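Local atomic coordinates of phosphoserine aminotransferase SerC (Cytophaga hutchinsonii ATCC 33406, PDB entry 3FFR), a protein that probably catalyses the pyridoxal-phosphate-dependent transamination between phosphoserine and 2-oxoglutarate, a step of serine biosynthesis. Residues 50-53 / 54-58; 71-74 / 75-79; 202-206 / 207-211. One frame throughout, in Å; residues are numbered along the deposited sequence.

In the fold
All three contacts are local, each within one continuous run of chain, and follow one another along the sequence. Interaction 1 ends helix 39-55, interaction 2 lies within helix 70-81, and interaction 3 joins strand 200-205 to helix 206-217. That strand is the bridge: Ile203 CD1 meets Leu56 CD1 of interaction 1 at 3.4 Å, while Trp202 CZ2 meets Ile77 CG1 of interaction 2 at 3.5 Å. Centres of interactions 1 and 3 are about 16 Å apart, those of 2 and 3 about 13 Å, and those of 1 and 2 about 23 Å. Helices 39-55 and 70-81 both pack against this strand of the seven-stranded mixed sheet, the core of the cofactor-binding domain in this family.

Interaction 1: residues 50-53 / 54-58; sequences DNLK and TLLEL
Lys53 and Leu58 meet at the C-terminal end of helix 39-55, a helix-end contact where the chain turns toward strand 62-67. Leu58 N donates to Lys53 O at 3.0 Å, in the carbonyl plane and on a lone pair; with Leu58 CG anti to its own carbonyl carbon (chi1 -64°), CD1 rests against Lys53 CG at 4.0 Å. The two side chains cross at about a right angle, and the extended lysine carries NZ on to a salt bridge with Glu63. The Leu58 bond and Glu57 N to Thr54 O (3.1 Å) make a Schellman motif: Glu57, the first residue to leave helical geometry, has a positive phi (53°), folding the chain back so that Leu58 covers the last turn. Upstream, ordinary helix bonds include Leu55 N to Asn51 O at 2.8 Å and Leu56 N to Leu52 O at 2.9 Å. On the buried side Leu52 CD2 touches Leu56 CD1 loosely at 4.4 Å, and both leucines pack on strand 200-205, through Val201 and Ile203. On the outer side one water links Thr54 OG1, 2.8 Å away, to Asn51 OD1, to which it donates. Asn51 ND2 is held separately by Gly253 O of helix 246-262.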
loop_
_atom_site.group_PDB
_atom_site.type_symbol
_atom_site.label_atom_id
_atom_site.label_comp_id
_atom_site.label_asym_id
_atom_site.label_seq_id
_atom_site.Cartn_x
_atom_site.Cartn_y
_atom_site.Cartn_z
ATOM N N ASP A 50 7.203 10.862 14.724
ATOM C CA ASP A 50 7.272 11.648 15.956
ATOM C C ASP A 50 5.916 12.219 16.355
ATOM O O ASP A 50 5.572 12.254 17.535
ATOM C CB ASP A 50 8.260 12.830 15.822
ATOM C CG ASP A 50 9.726 12.407 15.904
ATOM O OD1 ASP A 50 9.989 11.231 16.228
ATOM O OD2 ASP A 50 10.626 13.261 15.648
ATOM N N ASN A 51 5.187 12.759 15.380
ATOM C CA ASN A 51 3.890 13.409 15.698
ATOM C C ASN A 51 2.908 12.400 16.266
ATOM O O ASN A 51 2.129 12.718 17.141
ATOM C CB ASN A 51 3.254 14.125 14.501
ATOM C CG ASN A 51 3.939 15.448 14.162
ATOM O OD1 ASN A 51 4.861 15.898 14.878
ATOM N ND2 ASN A 51 3.502 16.079 13.044
ATOM N N LEU A 52 2.958 11.165 15.769
ATOM C CA LEU A 52 2.078 10.120 16.301
ATOM C C LEU A 52 2.480 9.803 17.743
ATOM O O LEU A 52 1.621 9.590 18.605
ATOM C CB LEU A 52 2.089 8.849 15.449
ATOM C CG LEU A 52 1.306 8.931 14.140
ATOM C CD1 LEU A 52 1.668 7.730 13.227
ATOM C CD2 LEU A 52 -0.217 8.966 14.413
ATOM N N LYS A 53 3.781 9.752 17.984
ATOM C CA LYS A 53 4.255 9.421 19.351
ATOM C C LYS A 53 3.810 10.513 20.316
ATOM O O LYS A 53 3.457 10.262 21.471
ATOM C CB LYS A 53 5.765 9.230 19.386
ATOM C CG LYS A 53 6.217 7.998 18.629
ATOM C CD LYS A 53 7.735 7.888 18.439
ATOM C CE LYS A 53 8.082 6.670 17.626
ATOM N NZ LYS A 53 9.553 6.475 17.409
ATOM N N THR A 54 3.826 11.740 19.828
ATOM C CA THR A 54 3.441 12.872 20.691
ATOM C C THR A 54 1.915 12.869 20.914
ATOM O O THR A 54 1.394 12.922 22.053
ATOM C CB THR A 54 3.893 14.207 20.074
ATOM O OG1 THR A 54 5.314 14.196 19.898
ATOM C CG2 THR A 54 3.510 15.376 20.972
ATOM N N LEU A 55 1.198 12.748 19.813
ATOM C CA LEU A 55 -0.276 12.824 19.877
ATOM C C LEU A 55 -0.876 11.724 20.729
ATOM O O LEU A 55 -1.868 11.929 21.441
ATOM C CB LEU A 55 -0.868 12.732 18.481
ATOM C CG LEU A 55 -2.387 12.885 18.365
ATOM C CD1 LEU A 55 -2.741 14.327 18.630
ATOM C CD2 LEU A 55 -2.867 12.419 16.951
ATOM N N LEU A 56 -0.288 10.543 20.594
ATOM C CA LEU A 56 -0.779 9.344 21.276
ATOM C C LEU A 56 -0.075 9.079 22.596
ATOM O O LEU A 56 -0.369 8.127 23.307
ATOM C CB LEU A 56 -0.688 8.130 20.357
ATOM C CG LEU A 56 -1.551 8.242 19.088
ATOM C CD1 LEU A 56 -1.351 6.966 18.190
ATOM C CD2 LEU A 56 -3.042 8.505 19.424
ATOM N N GLU A 57 0.846 9.957 22.929
ATOM C CA GLU A 57 1.586 9.865 24.202
ATOM C C GLU A 57 2.230 8.478 24.408
ATOM O O GLU A 57 2.166 7.856 25.470
ATOM C CB GLU A 57 0.687 10.255 25.373
ATOM C CG GLU A 57 0.116 11.661 25.189
ATOM C CD GLU A 57 -0.884 12.057 26.243
ATOM O OE1 GLU A 57 -0.675 11.783 27.433
ATOM O OE2 GLU A 57 -1.889 12.663 25.859
ATOM N N LEU A 58 2.920 8.034 23.383
ATOM C CA LEU A 58 3.555 6.737 23.419
ATOM C C LEU A 58 4.843 6.746 24.222
ATOM O O LEU A 58 5.682 7.650 24.075
ATOM C CB LEU A 58 3.879 6.261 22.013
ATOM C CG LEU A 58 2.699 6.004 21.068
ATOM C CD1 LEU A 58 3.182 5.668 19.636
ATOM C CD2 LEU A 58 1.817 4.907 21.646
HETATM O O HOH W 1 5.931 15.776 17.617
#

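Interaction 2: residues 71-74 / 75-79; sequences TEIW and ERIIQ
Glu72 and Arg76, one turn apart on helix 70-81, are joined by a buried salt bridge. Arg76 presents its side edge: NE reaches Glu72 OE2 at 2.8 Å in a fairly straight bond, and NH2 reaches the same oxygen at 3.2 Å. OE2 lies in the guanidinium plane and offers NE its anti lone pair, whereas NH2 comes from above the carboxylate plane; the two planes stand 65° apart. An extended glutamate with CG anti to its own N (chi1 -180°) and an arginine bent at chi2 (-45°) bring the charges together. NH1 turns to the next helical turn, donating to Gln79 OE1 at 2.8 Å, and Glu75 OE1 sits over one guanidinium face, 3.3 Å from Arg76 NH1, by charge alone. Elsewhere around the helix, Ile73 CG2 packs on Ile77 CD1 at 3.8 Å, and Trp74 has Thr71 CA over one ring face.

Outside the helix, His226 ND1 also bonds Glu72 OE2 and Ala68 N holds OE1, which helps to position the carboxylate, while Trp74 NE1 is hydrogen-bonded to Asp167 OD2. Across the dimer interface, Glu75 and Arg76 form reciprocal salt bridges with Arg76 and Glu75 of the second subunit, and Glu75 OE2 is hydrogen-bonded to Thr224 OG1 of that subunit. With an alanine at Arg76, Glu72 OE2 would probably keep His226 but lose its arginine, Gln79 OE1 this donor, and Glu75 of the second subunit this salt-bridge mate. Thr71 OG1 bonds a phosphate oxygen of the pyridoxal-phosphate-modified Lys191, placing this salt-bridge network on the helix that runs from the cofactor phosphate site along the subunit interface, as in fold-type I aminotransferases.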
loop_
_atom_site.group_PDB
_atom_site.type_symbol
_atom_site.label_atom_id
_atom_site.label_comp_id
_atom_site.label_asym_id
_atom_site.label_seq_id
_atom_site.Cartn_x
_atom_site.Cartn_y
_atom_site.Cartn_z
ATOM N N THR A 71 -5.561 -4.293 7.091
ATOM C CA THR A 71 -5.754 -5.711 6.734
ATOM C C THR A 71 -4.388 -6.418 6.604
ATOM O O THR A 71 -4.170 -7.533 7.111
ATOM C CB THR A 71 -6.592 -5.877 5.449
ATOM O OG1 THR A 71 -7.868 -5.231 5.615
ATOM C CG2 THR A 71 -6.840 -7.370 5.100
ATOM N N GLU A 72 -3.427 -5.712 6.027
ATOM C CA GLU A 72 -2.073 -6.232 5.961
ATOM C C GLU A 72 -1.543 -6.493 7.386
ATOM O O GLU A 72 -0.933 -7.531 7.656
ATOM C CB GLU A 72 -1.099 -5.288 5.255
ATOM C CG GLU A 72 0.267 -5.923 5.234
ATOM C CD GLU A 72 1.425 -5.145 4.628
ATOM O OE1 GLU A 72 1.254 -4.008 4.156
ATOM O OE2 GLU A 72 2.550 -5.733 4.640
ATOM N N ILE A 73 -1.790 -5.527 8.267
ATOM C CA ILE A 73 -1.357 -5.597 9.662
ATOM C C ILE A 73 -1.974 -6.843 10.367
ATOM O O ILE A 73 -1.264 -7.579 11.089
ATOM C CB ILE A 73 -1.565 -4.288 10.450
ATOM C CG1 ILE A 73 -0.680 -3.180 9.865
ATOM C CG2 ILE A 73 -1.236 -4.521 11.955
ATOM C CD1 ILE A 73 -1.090 -1.776 10.312
ATOM N N TRP A 74 -3.238 -7.137 10.092
ATOM C CA TRP A 74 -3.811 -8.387 10.661
ATOM C C TRP A 74 -2.918 -9.597 10.297
ATOM O O TRP A 74 -2.561 -10.440 11.103
ATOM C CB TRP A 74 -5.183 -8.682 10.110
ATOM C CG TRP A 74 -6.304 -7.847 10.598
ATOM C CD1 TRP A 74 -6.363 -7.065 11.715
ATOM C CD2 TRP A 74 -7.593 -7.750 9.978
ATOM N NE1 TRP A 74 -7.617 -6.481 11.825
ATOM C CE2 TRP A 74 -8.385 -6.889 10.771
ATOM C CE3 TRP A 74 -8.149 -8.316 8.848
ATOM C CZ2 TRP A 74 -9.716 -6.622 10.464
ATOM C CZ3 TRP A 74 -9.445 -8.027 8.529
ATOM C CH2 TRP A 74 -10.215 -7.175 9.316
ATOM N N GLU A 75 -2.617 -9.706 9.014
ATOM C CA GLU A 75 -1.780 -10.811 8.516
ATOM C C GLU A 75 -0.401 -10.835 9.165
ATOM O O GLU A 75 0.081 -11.897 9.610
ATOM C CB GLU A 75 -1.665 -10.761 6.990
ATOM C CG GLU A 75 -0.904 -11.954 6.410
ATOM C CD GLU A 75 -0.739 -11.854 4.909
ATOM O OE1 GLU A 75 0.183 -11.148 4.485
ATOM O OE2 GLU A 75 -1.445 -12.580 4.208
ATOM N N ARG A 76 0.233 -9.660 9.229
ATOM C CA ARG A 76 1.592 -9.540 9.770
ATOM C C ARG A 76 1.641 -9.845 11.256
ATOM O O ARG A 76 2.653 -10.370 11.768
ATOM C CB ARG A 76 2.226 -8.172 9.490
ATOM C CG ARG A 76 2.280 -7.752 8.035
ATOM C CD ARG A 76 2.740 -8.846 7.113
ATOM N NE ARG A 76 2.828 -8.356 5.715
ATOM C CZ ARG A 76 3.147 -9.130 4.687
ATOM N NH1 ARG A 76 3.355 -10.429 4.888
ATOM N NH2 ARG A 76 3.279 -8.595 3.474
ATOM N N ILE A 77 0.577 -9.506 11.980
ATOM C CA ILE A 77 0.506 -9.849 13.411
ATOM C C ILE A 77 0.621 -11.352 13.616
ATOM O O ILE A 77 1.419 -11.843 14.423
ATOM C CB ILE A 77 -0.798 -9.322 14.104
ATOM C CG1 ILE A 77 -0.679 -7.802 14.292
ATOM C CG2 ILE A 77 -1.069 -10.059 15.453
ATOM C CD1 ILE A 77 -2.014 -7.084 14.620
ATOM N N ILE A 78 -0.154 -12.098 12.836
ATOM C CA ILE A 78 -0.172 -13.560 12.997
ATOM C C ILE A 78 1.148 -14.165 12.516
ATOM O O ILE A 78 1.746 -15.040 13.183
ATOM C CB ILE A 78 -1.411 -14.183 12.323
ATOM C CG1 ILE A 78 -2.694 -13.610 12.937
ATOM C CG2 ILE A 78 -1.413 -15.711 12.496
ATOM C CD1 ILE A 78 -3.940 -13.840 12.066
ATOM N N GLN A 79 1.644 -13.681 11.390
ATOM C CA GLN A 79 2.927 -14.212 10.879
ATOM C C GLN A 79 4.115 -13.982 11.759
ATOM O O GLN A 79 4.998 -14.846 11.893
ATOM C CB GLN A 79 3.247 -13.638 9.486
ATOM C CG GLN A 79 2.255 -14.086 8.407
ATOM C CD GLN A 79 2.406 -13.310 7.093
ATOM O OE1 GLN A 79 2.908 -12.185 7.077
ATOM N NE2 GLN A 79 1.975 -13.917 5.987
#

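Interaction 3: residues 202-206 / 207-211; sequences WILND and RVIEK
Asn205 caps the first turn of helix 206-217 through Val208, where strand 200-205 gives way to the helix. Among the polar contacts, Asn205 OD1 accepts a hydrogen bond from Val208 N at 3.1 Å, met nearly along its C=O axis. CG lies between the backbone N and carbonyl carbon (chi1 76°), which curls the amide back over the helix start. The main-chain oxygen of Asn205 accepts from Ile209 N at 3.0 Å, and Asp206 O from Glu210 N at 2.9 Å. A water adds a second link, donating to Asp206 O and, at 2.8 Å, to Glu210 OE2. Asn205 ND2 is hydrogen-bonded to Asp183 OD1, which also forms a salt bridge with Arg207 NH1; Asp206 OD1 bonds Asn61, and Glu210 pairs with Lys213.

The apolar contacts line the inner side of the bend. Leu204 CD1 meets Val208 CG1 at 3.7 Å, their side chains crossing at about a right angle, and Ile209 CG1 at 4.2 Å. The same CD1 lies 4.1 Å above one face of the Trp202 ring, toward its rim. Trp202 itself packs on helices 70-81 and 228-235, with NE1 bonded to Ser184.

Strand and helix axes stand 85° apart at this corner. Asn205 works at both ends of its amide: the oxygen satisfies a helix N-H that has no preceding turn to bond, while the nitrogen ties the cap to Asp183, limiting rotation.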
loop_
_atom_site.group_PDB
_atom_site.type_symbol
_atom_site.label_atom_id
_atom_site.label_comp_id
_atom_site.label_asym_id
_atom_site.label_seq_id
_atom_site.Cartn_x
_atom_site.Cartn_y
_atom_site.Cartn_z
ATOM N N TRP A 202 1.115 0.507 12.442
ATOM C CA TRP A 202 1.269 -0.522 13.475
ATOM C C TRP A 202 2.146 0.023 14.589
ATOM O O TRP A 202 3.313 0.264 14.418
ATOM C CB TRP A 202 1.835 -1.806 12.853
ATOM C CG TRP A 202 1.865 -3.016 13.729
ATOM C CD1 TRP A 202 1.259 -3.173 14.945
ATOM C CD2 TRP A 202 2.404 -4.306 13.384
ATOM N NE1 TRP A 202 1.487 -4.432 15.421
ATOM C CE2 TRP A 202 2.165 -5.163 14.479
ATOM C CE3 TRP A 202 3.110 -4.795 12.286
ATOM C CZ2 TRP A 202 2.594 -6.503 14.505
ATOM C CZ3 TRP A 202 3.539 -6.130 12.308
ATOM C CH2 TRP A 202 3.296 -6.960 13.411
ATOM N N ILE A 203 1.515 0.226 15.731
ATOM C CA ILE A 203 2.178 0.695 16.938
ATOM C C ILE A 203 2.406 -0.544 17.801
ATOM O O ILE A 203 1.467 -1.298 18.093
ATOM C CB ILE A 203 1.298 1.740 17.653
ATOM C CG1 ILE A 203 1.239 3.033 16.797
ATOM C CG2 ILE A 203 1.803 2.003 19.079
ATOM C CD1 ILE A 203 0.246 4.040 17.303
ATOM N N LEU A 204 3.657 -0.780 18.172
ATOM C CA LEU A 204 3.975 -2.019 18.894
ATOM C C LEU A 204 5.121 -1.836 19.848
ATOM O O LEU A 204 5.983 -1.001 19.647
ATOM C CB LEU A 204 4.321 -3.139 17.894
ATOM C CG LEU A 204 5.681 -3.128 17.141
ATOM C CD1 LEU A 204 5.808 -4.400 16.296
ATOM C CD2 LEU A 204 5.917 -1.857 16.251
ATOM N N ASN A 205 5.106 -2.652 20.884
ATOM C CA ASN A 205 6.140 -2.582 21.910
ATOM C C ASN A 205 7.238 -3.633 21.825
ATOM O O ASN A 205 7.318 -4.515 20.941
ATOM C CB ASN A 205 5.531 -2.524 23.332
ATOM C CG ASN A 205 5.000 -3.880 23.815
ATOM O OD1 ASN A 205 5.143 -4.886 23.137
ATOM N ND2 ASN A 205 4.381 -3.898 24.999
ATOM N N ASP A 206 8.131 -3.472 22.785
ATOM C CA ASP A 206 9.307 -4.339 22.926
ATOM C C ASP A 206 8.942 -5.821 23.010
ATOM O O ASP A 206 9.668 -6.677 22.504
ATOM C CB ASP A 206 10.140 -3.948 24.183
ATOM C CG ASP A 206 9.330 -4.050 25.542
ATOM O OD1 ASP A 206 8.223 -3.470 25.748
ATOM O OD2 ASP A 206 9.863 -4.714 26.474
ATOM N N ARG A 207 7.850 -6.114 23.706
ATOM C CA ARG A 207 7.410 -7.517 23.887
ATOM C C ARG A 207 7.012 -8.151 22.534
ATOM O O ARG A 207 7.302 -9.323 22.220
ATOM C CB ARG A 207 6.260 -7.610 24.904
ATOM C CG ARG A 207 6.639 -7.089 26.291
ATOM C CD ARG A 207 5.572 -7.289 27.318
ATOM N NE ARG A 207 5.308 -8.702 27.534
ATOM C CZ ARG A 207 4.156 -9.318 27.263
ATOM N NH1 ARG A 207 3.103 -8.668 26.814
ATOM N NH2 ARG A 207 4.056 -10.617 27.484
ATOM N N VAL A 208 6.363 -7.341 21.718
ATOM C CA VAL A 208 5.936 -7.787 20.408
ATOM C C VAL A 208 7.171 -8.057 19.528
ATOM O O VAL A 208 7.289 -9.109 18.890
ATOM C CB VAL A 208 4.999 -6.751 19.732
ATOM C CG1 VAL A 208 4.612 -7.227 18.332
ATOM C CG2 VAL A 208 3.698 -6.553 20.576
ATOM N N ILE A 209 8.098 -7.109 19.550
ATOM C CA ILE A 209 9.348 -7.188 18.765
ATOM C C ILE A 209 10.112 -8.449 19.178
ATOM O O ILE A 209 10.553 -9.246 18.358
ATOM C CB ILE A 209 10.207 -5.913 18.974
ATOM C CG1 ILE A 209 9.483 -4.687 18.328
ATOM C CG2 ILE A 209 11.621 -6.095 18.376
ATOM C CD1 ILE A 209 9.941 -3.329 18.865
ATOM N N GLU A 210 10.222 -8.652 20.475
ATOM C CA GLU A 210 10.994 -9.802 20.975
ATOM C C GLU A 210 10.361 -11.125 20.605
ATOM O O GLU A 210 11.060 -12.105 20.323
ATOM C CB GLU A 210 11.235 -9.716 22.474
ATOM C CG GLU A 210 12.266 -8.640 22.788
ATOM C CD GLU A 210 13.598 -8.764 21.965
ATOM O OE1 GLU A 210 14.179 -9.891 21.855
ATOM O OE2 GLU A 210 14.085 -7.708 21.458
ATOM N N LYS A 211 9.041 -11.151 20.559
ATOM C CA LYS A 211 8.362 -12.403 20.186
ATOM C C LYS A 211 8.712 -12.755 18.733
ATOM O O LYS A 211 8.991 -13.909 18.406
ATOM C CB LYS A 211 6.831 -12.316 20.396
ATOM C CG LYS A 211 6.057 -13.550 19.895
ATOM C CD LYS A 211 6.363 -14.836 20.680
ATOM C CE LYS A 211 5.584 -16.045 20.148
ATOM N NZ LYS A 211 4.143 -15.976 20.442
HETATM O O HOH W 2 12.588 -5.491 22.122
#